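PDB 1U5K: DNA repair protein RecO from Deinococcus radiodurans, which is probably involved in DNA repair and in recombination by the RecF pathway, and carries a bound zinc ion. Local coordinates for residues Thr26-Leu34 with Ala99-Glu110; Ser49-Gln59 with Val71-Ala79. All coordinates share one frame; numbering follows the deposited sequence.

Contact 1 (Thr26-Leu34 with Ala99-Glu110)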
# COMPACT_ATOMS: atom_id res chain seq x y z
N THR A 26 -8.65 13.02 -5.90
CA THR A 26 -9.75 12.68 -5.03
C THR A 26 -9.86 13.78 -3.98
O THR A 26 -8.86 14.23 -3.43
CB THR A 26 -9.51 11.31 -4.42
OG1 THR A 26 -9.52 10.33 -5.46
CG2 THR A 26 -10.66 10.90 -3.53
N LEU A 27 -11.09 14.20 -3.72
CA LEU A 27 -11.36 15.20 -2.71
C LEU A 27 -12.32 14.65 -1.67
O LEU A 27 -13.26 13.91 -1.95
CB LEU A 27 -11.98 16.45 -3.32
CG LEU A 27 -11.39 17.19 -4.53
CD1 LEU A 27 -12.16 18.50 -4.60
CD2 LEU A 27 -9.95 17.47 -4.39
N LEU A 28 -12.08 15.06 -0.43
CA LEU A 28 -13.11 14.93 0.58
C LEU A 28 -13.82 16.27 0.72
O LEU A 28 -13.17 17.30 0.86
CB LEU A 28 -12.50 14.44 1.89
CG LEU A 28 -11.83 13.07 1.82
CD1 LEU A 28 -11.31 12.79 3.20
CD2 LEU A 28 -12.74 11.98 1.29
N THR A 29 -15.14 16.23 0.65
CA THR A 29 -16.04 17.38 0.69
C THR A 29 -17.22 17.19 1.63
O THR A 29 -17.57 16.04 1.94
CB THR A 29 -16.61 17.72 -0.70
OG1 THR A 29 -17.76 16.92 -1.01
CG2 THR A 29 -15.58 17.44 -1.78
N PRO A 30 -17.86 18.28 2.04
CA PRO A 30 -19.03 18.18 2.91
C PRO A 30 -20.20 17.42 2.29
O PRO A 30 -21.02 16.90 3.05
CB PRO A 30 -19.38 19.63 3.26
CG PRO A 30 -18.73 20.47 2.24
CD PRO A 30 -17.53 19.69 1.74
N GLN A 31 -20.20 17.25 0.97
CA GLN A 31 -21.21 16.45 0.30
C GLN A 31 -20.76 15.05 -0.13
O GLN A 31 -21.47 14.38 -0.88
CB GLN A 31 -21.73 17.19 -0.93
CG GLN A 31 -22.13 18.63 -0.65
CD GLN A 31 -22.75 19.30 -1.88
OE1 GLN A 31 -22.17 20.18 -2.52
NE2 GLN A 31 -23.95 18.86 -2.21
N GLY A 32 -19.61 14.60 0.33
CA GLY A 32 -19.15 13.26 0.03
C GLY A 32 -17.78 13.26 -0.62
O GLY A 32 -17.16 14.30 -0.83
N LYS A 33 -17.31 12.06 -0.92
CA LYS A 33 -16.06 11.89 -1.65
C LYS A 33 -16.28 12.27 -3.11
O LYS A 33 -17.32 11.92 -3.65
CB LYS A 33 -15.64 10.43 -1.60
CG LYS A 33 -15.16 9.85 -0.27
CD LYS A 33 -14.72 8.42 -0.58
CE LYS A 33 -14.78 7.49 0.61
NZ LYS A 33 -13.80 6.36 0.50
N LEU A 34 -15.28 12.86 -3.76
CA LEU A 34 -15.34 13.28 -5.15
C LEU A 34 -14.04 12.92 -5.86
O LEU A 34 -12.97 13.29 -5.39
CB LEU A 34 -15.57 14.79 -5.25
CG LEU A 34 -15.54 15.47 -6.62
CD1 LEU A 34 -16.59 14.91 -7.56
CD2 LEU A 34 -15.72 16.97 -6.45
N ALA A 99 -8.91 8.17 6.22
CA ALA A 99 -10.30 8.59 6.02
C ALA A 99 -10.92 7.97 4.77
O ALA A 99 -12.07 7.51 4.78
CB ALA A 99 -10.42 10.10 6.00
N ASP A 100 -10.14 7.90 3.70
CA ASP A 100 -10.62 7.36 2.43
C ASP A 100 -10.93 5.88 2.57
O ASP A 100 -11.85 5.39 1.92
CB ASP A 100 -9.58 7.52 1.33
CG ASP A 100 -10.17 7.27 -0.05
OD1 ASP A 100 -11.30 7.67 -0.37
OD2 ASP A 100 -9.53 6.62 -0.89
N ALA A 101 -10.15 5.20 3.39
CA ALA A 101 -10.29 3.77 3.60
C ALA A 101 -11.45 3.47 4.52
O ALA A 101 -12.11 2.44 4.37
CB ALA A 101 -9.01 3.23 4.16
N LEU A 102 -11.72 4.38 5.46
CA LEU A 102 -12.66 4.10 6.53
C LEU A 102 -14.11 4.26 6.05
O LEU A 102 -14.98 3.48 6.43
CB LEU A 102 -12.37 4.94 7.76
CG LEU A 102 -13.41 4.91 8.88
CD1 LEU A 102 -13.36 3.55 9.53
CD2 LEU A 102 -13.17 6.00 9.92
N PHE A 103 -14.34 5.28 5.25
CA PHE A 103 -15.66 5.63 4.75
C PHE A 103 -15.86 5.06 3.35
O PHE A 103 -15.17 5.44 2.41
CB PHE A 103 -15.78 7.15 4.71
CG PHE A 103 -15.80 7.80 6.06
CD1 PHE A 103 -14.62 8.17 6.68
CD2 PHE A 103 -17.00 8.00 6.72
CE1 PHE A 103 -14.66 8.75 7.95
CE2 PHE A 103 -17.05 8.58 7.99
CZ PHE A 103 -15.87 8.94 8.60
N GLN A 104 -16.84 4.17 3.20
CA GLN A 104 -17.25 3.68 1.88
C GLN A 104 -18.11 4.72 1.18
O GLN A 104 -18.55 5.70 1.80
CB GLN A 104 -18.07 2.40 2.03
CG GLN A 104 -17.39 1.33 2.86
CD GLN A 104 -15.95 1.15 2.43
OE1 GLN A 104 -15.02 1.56 3.13
NE2 GLN A 104 -15.76 0.55 1.26
N GLU A 105 -18.31 4.51 -0.12
CA GLU A 105 -19.06 5.46 -0.95
C GLU A 105 -20.43 5.68 -0.32
O GLU A 105 -21.04 4.71 0.13
CB GLU A 105 -19.19 4.95 -2.38
N GLY A 106 -20.85 6.94 -0.22
CA GLY A 106 -22.02 7.35 0.54
C GLY A 106 -21.89 7.57 2.04
O GLY A 106 -22.71 8.21 2.68
N GLU A 107 -20.87 7.01 2.69
CA GLU A 107 -20.74 7.18 4.13
C GLU A 107 -20.13 8.51 4.59
O GLU A 107 -20.19 8.80 5.78
CB GLU A 107 -19.96 6.02 4.75
CG GLU A 107 -20.46 4.64 4.35
CD GLU A 107 -19.80 3.49 5.11
OE1 GLU A 107 -18.80 3.70 5.86
OE2 GLU A 107 -20.33 2.38 4.91
N PHE A 108 -19.54 9.30 3.69
CA PHE A 108 -18.80 10.50 4.06
C PHE A 108 -19.63 11.78 4.17
O PHE A 108 -19.90 12.46 3.20
CB PHE A 108 -17.60 10.76 3.16
CG PHE A 108 -16.57 11.67 3.78
CD1 PHE A 108 -15.69 11.21 4.74
CD2 PHE A 108 -16.51 13.00 3.43
CE1 PHE A 108 -14.74 12.06 5.30
CE2 PHE A 108 -15.57 13.86 3.96
CZ PHE A 108 -14.67 13.39 4.91
N SER A 109 -19.98 12.11 5.41
CA SER A 109 -20.97 13.14 5.73
C SER A 109 -20.31 14.49 5.95
O SER A 109 -19.09 14.59 6.04
CB SER A 109 -21.68 12.76 7.02
OG SER A 109 -20.74 12.58 8.08
N GLU A 110 -21.13 15.52 6.09
CA GLU A 110 -20.61 16.84 6.42
C GLU A 110 -19.86 16.84 7.75
O GLU A 110 -18.84 17.50 7.89
CB GLU A 110 -21.71 17.90 6.44
CG GLU A 110 -21.15 19.28 6.77
CD GLU A 110 -22.05 20.46 6.44
OE1 GLU A 110 -23.25 20.24 6.17
OE2 GLU A 110 -21.56 21.61 6.48
O HOH W 1 -21.82 14.21 2.65
O HOH W 2 -19.27 9.67 -0.15

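Contact 2 (Ser49-Gln59 with Val71-Ala79)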
# COMPACT_ATOMS: atom_id res chain seq x y z
N SER A 49 -2.81 24.52 -7.61
CA SER A 49 -3.95 24.47 -6.69
C SER A 49 -4.36 23.05 -6.31
O SER A 49 -4.67 22.80 -5.15
CB SER A 49 -5.16 25.26 -7.21
OG SER A 49 -5.75 24.64 -8.34
N LEU A 50 -4.32 22.09 -7.24
CA LEU A 50 -4.80 20.75 -6.92
C LEU A 50 -3.75 19.88 -6.23
O LEU A 50 -3.45 18.78 -6.68
CB LEU A 50 -5.34 20.10 -8.20
CG LEU A 50 -6.62 20.67 -8.81
CD1 LEU A 50 -6.92 19.92 -10.10
CD2 LEU A 50 -7.83 20.60 -7.89
N ASN A 51 -3.11 20.38 -5.18
CA ASN A 51 -2.10 19.58 -4.50
C ASN A 51 -2.60 19.09 -3.15
O ASN A 51 -3.56 19.64 -2.60
CB ASN A 51 -0.79 20.34 -4.34
CG ASN A 51 0.07 20.24 -5.58
OD1 ASN A 51 0.73 19.23 -5.84
ND2 ASN A 51 0.05 21.31 -6.36
N LEU A 52 -1.95 18.06 -2.63
CA LEU A 52 -2.40 17.40 -1.42
C LEU A 52 -2.61 18.42 -0.31
O LEU A 52 -1.78 19.31 -0.11
CB LEU A 52 -1.41 16.36 -0.89
CG LEU A 52 -1.54 14.95 -1.43
CD1 LEU A 52 -0.61 14.00 -0.68
CD2 LEU A 52 -2.95 14.49 -1.34
N PHE A 53 -3.74 18.24 0.35
CA PHE A 53 -4.07 18.95 1.57
C PHE A 53 -4.59 20.37 1.32
O PHE A 53 -5.00 21.04 2.25
CB PHE A 53 -2.94 18.91 2.60
CG PHE A 53 -2.27 17.55 2.73
CD1 PHE A 53 -0.89 17.44 2.70
CD2 PHE A 53 -3.01 16.39 2.77
CE1 PHE A 53 -0.25 16.20 2.80
CE2 PHE A 53 -2.39 15.16 2.85
CZ PHE A 53 -1.02 15.04 2.86
N HIS A 54 -4.67 20.80 0.07
CA HIS A 54 -5.28 22.09 -0.22
C HIS A 54 -6.80 21.99 -0.14
O HIS A 54 -7.38 20.99 -0.56
CB HIS A 54 -4.89 22.53 -1.63
CG HIS A 54 -3.49 23.05 -1.75
ND1 HIS A 54 -2.98 23.49 -2.96
CD2 HIS A 54 -2.52 23.26 -0.83
CE1 HIS A 54 -1.75 23.92 -2.77
NE2 HIS A 54 -1.45 23.82 -1.49
N HIS A 55 -7.44 23.02 0.42
CA HIS A 55 -8.89 23.16 0.38
C HIS A 55 -9.14 23.97 -0.89
O HIS A 55 -8.69 25.11 -1.00
CB HIS A 55 -9.44 23.88 1.63
CG HIS A 55 -10.93 23.84 1.77
ND1 HIS A 55 -11.55 23.67 2.99
CD2 HIS A 55 -11.92 23.91 0.85
CE1 HIS A 55 -12.86 23.66 2.81
NE2 HIS A 55 -13.12 23.78 1.52
N VAL A 56 -9.81 23.35 -1.87
CA VAL A 56 -10.09 23.98 -3.15
C VAL A 56 -11.59 24.08 -3.42
O VAL A 56 -12.37 23.27 -2.95
CB VAL A 56 -9.41 23.25 -4.31
CG1 VAL A 56 -7.91 23.25 -4.10
CG2 VAL A 56 -9.95 21.83 -4.48
N GLY A 57 -11.96 25.11 -4.18
CA GLY A 57 -13.26 25.24 -4.80
C GLY A 57 -13.10 24.86 -6.26
O GLY A 57 -12.16 25.29 -6.94
N VAL A 58 -13.98 23.99 -6.73
CA VAL A 58 -13.89 23.47 -8.09
C VAL A 58 -15.27 23.51 -8.74
O VAL A 58 -16.28 23.22 -8.10
CB VAL A 58 -13.41 22.00 -8.17
CG1 VAL A 58 -11.93 21.90 -7.86
CG2 VAL A 58 -14.21 21.07 -7.28
N GLN A 59 -15.28 23.89 -10.01
CA GLN A 59 -16.44 23.68 -10.85
C GLN A 59 -16.20 22.40 -11.64
O GLN A 59 -15.24 22.27 -12.39
CB GLN A 59 -16.64 24.87 -11.79
CG GLN A 59 -17.86 24.76 -12.67
CD GLN A 59 -18.10 26.05 -13.42
OE1 GLN A 59 -18.85 26.89 -12.93
NE2 GLN A 59 -17.44 26.23 -14.55
N VAL A 71 -12.75 18.64 -14.20
CA VAL A 71 -12.58 19.90 -13.49
C VAL A 71 -12.46 21.01 -14.53
O VAL A 71 -11.60 20.94 -15.40
CB VAL A 71 -11.30 19.95 -12.61
CG1 VAL A 71 -11.13 21.33 -11.98
CG2 VAL A 71 -11.34 18.89 -11.53
N LYS A 72 -13.34 22.01 -14.44
CA LYS A 72 -13.36 23.10 -15.39
C LYS A 72 -12.66 24.31 -14.79
O LYS A 72 -11.96 25.04 -15.49
CB LYS A 72 -14.81 23.40 -15.82
CG LYS A 72 -15.44 22.28 -16.65
CD LYS A 72 -16.17 22.76 -17.92
CE LYS A 72 -16.76 21.66 -18.83
NZ LYS A 72 -18.10 21.87 -19.49
N GLN A 73 -12.85 24.54 -13.50
CA GLN A 73 -12.13 25.59 -12.78
C GLN A 73 -11.76 25.14 -11.37
O GLN A 73 -12.41 24.29 -10.77
CB GLN A 73 -12.97 26.86 -12.68
CG GLN A 73 -13.23 27.60 -13.99
CD GLN A 73 -14.35 28.60 -13.85
OE1 GLN A 73 -14.60 29.11 -12.76
NE2 GLN A 73 -15.03 28.91 -14.95
N ALA A 74 -10.70 25.73 -10.84
CA ALA A 74 -10.25 25.41 -9.49
C ALA A 74 -9.66 26.66 -8.86
O ALA A 74 -8.86 27.36 -9.48
CB ALA A 74 -9.23 24.28 -9.53
N VAL A 75 -10.07 26.92 -7.63
CA VAL A 75 -9.66 28.11 -6.89
C VAL A 75 -9.17 27.67 -5.51
O VAL A 75 -9.89 26.98 -4.78
CB VAL A 75 -10.87 29.06 -6.79
CG1 VAL A 75 -10.72 30.05 -5.64
CG2 VAL A 75 -11.05 29.79 -8.12
N LEU A 76 -7.96 28.07 -5.15
CA LEU A 76 -7.43 27.76 -3.83
C LEU A 76 -8.13 28.56 -2.72
O LEU A 76 -8.15 29.78 -2.73
CB LEU A 76 -5.91 27.97 -3.84
CG LEU A 76 -5.17 27.68 -2.54
CD1 LEU A 76 -5.21 26.18 -2.28
CD2 LEU A 76 -3.75 28.19 -2.65
N GLU A 77 -8.75 27.85 -1.78
CA GLU A 77 -9.50 28.46 -0.69
C GLU A 77 -8.79 28.45 0.66
O GLU A 77 -9.13 29.19 1.57
CB GLU A 77 -10.87 27.80 -0.55
CG GLU A 77 -11.71 28.05 -1.79
CD GLU A 77 -13.07 27.39 -1.80
OE1 GLU A 77 -13.39 26.56 -0.92
OE2 GLU A 77 -13.83 27.72 -2.73
N GLY A 78 -7.77 27.61 0.79
CA GLY A 78 -7.16 27.35 2.07
C GLY A 78 -5.96 26.45 1.86
O GLY A 78 -6.01 25.47 1.11
N ALA A 79 -4.86 26.84 2.48
CA ALA A 79 -3.66 26.02 2.51
C ALA A 79 -3.06 26.03 3.91
O ALA A 79 -3.36 26.92 4.70
CB ALA A 79 -2.66 26.50 1.47

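Contact 1 (Thr26-Leu34 with Ala99-Glu110)
L28 and F108 make the apolar part of this contact. CD2 of L28 stands 4.2 Å from the centroid of the F108 ring and only 7° off its normal, a CH-pi contact over the middle of the face. CD1 of L28 also reaches CB of A99 at 4.0 Å; the branched leucine thus fills the angle between ring and helix, where the small alanine lets it come close. A chi1 of -160°, with CG trans to N, carries the F108 ring toward the hairpin, and T29 O lies at the ring edge, in plane. The F103 ring receives F108 CD1 over one of its faces.

The charged part belongs to K33. Its extended chain crosses D100 at about a right angle, and NZ donates a hydrogen bond to D100 O at 2.6 Å, on a lone pair in the carbonyl plane. The same NZ forms a salt bridge with D100 OD1 at 3.0 Å, met from above the carboxylate plane, while OD2 of D100 pairs with R14. Two cations thus share one carboxylate, which probably helps keep it ionised.

At the turn T29 to G32 the link is partly through water: one molecule donates to both P30 O and F108 O. G32 adds a CA-H...O contact to F108 O at 3.4 Å; at phi 124° a side chain on G32 would press on the carbonyl O of Q31, so glycine fits here.

The hairpin 23-29/32-38 thus meets the C-terminal end of helix 86-102 and the loop after it, with strand 5-17 beside L28 and helix 110-125 bringing F113 against P30 and F108.

Contact 2 (Ser49-Gln59 with Val71-Ala79)
H54 places its CG beside the backbone N, anti to the carbonyl carbon (chi1 -76°), while L76 turns its CG the other way, anti to N (chi1 -179°); together these bring L76 CD1 over one face of the imidazole, 3.9 Å from its centroid. ND1 of H54 donates to S49 O at 2.9 Å, with that oxygen nearly in the ring plane, which fixes the ring's rotation. With an alanine here, L76 CD1 would probably lose the ring face it lies against, S49 O would lose this donor, and the loop 49-54 could shift.

Between the strands, G57 and V75 form a hydrogen-bonded pair, G57 N to V75 O at 2.9 Å and V75 N to G57 O at 2.7 Å, both in the carbonyl plane. Glycine suits position 57 because E77 folds its carboxylate over it, OE2 lying 3.3 Å from G57 CA, where a side chain would collide. On the same side, E77 OE1 approaches CD2 of H55, and both side chains are hydrogen-bonded to S9 OG of strand 5-17. Farther along this same face the side chains of Q59 and Q73 run side by side, their amide planes 45° apart.

The face carrying V56, V58, A74 and L76 is mostly apolar. V58 CG1 packs on A74 CB at 4.0 Å and on V71 CG1, and L50 CD2 also reaches A74, whose small methyl fits among them. S49 OG lies against the same methyl at 3.7 Å, its hydrogen bond going to L46 O.

Each end of the ladder is irregular: E77 and G78 both face H55, K72 and Q73 both face Q59. These two classic beta bulges accentuate the twist of an antiparallel hairpin, 55-61 with 69-78, within the N-terminal OB-fold domain of RecO.

Contacts 1 and 2 have centres about 16 Å apart and meet through the core of the OB fold: L27 CD1, from the 26-34 segment of contact 1, lies 4.0 Å from V56 CG2 and 4.2 Å from V58 CG2 of contact 2. Both reach the same sheet, in which strands 32-38 and 69-78 are neighbours. Contact 2 holds together a hairpin inside this domain, whereas contact 1 fastens the domain to the helices that follow it, and the chain from 34 to 99 supplies the strands of contact 2 on its way. Neither contact lies at the zinc site of C153, C156, C173 and C176.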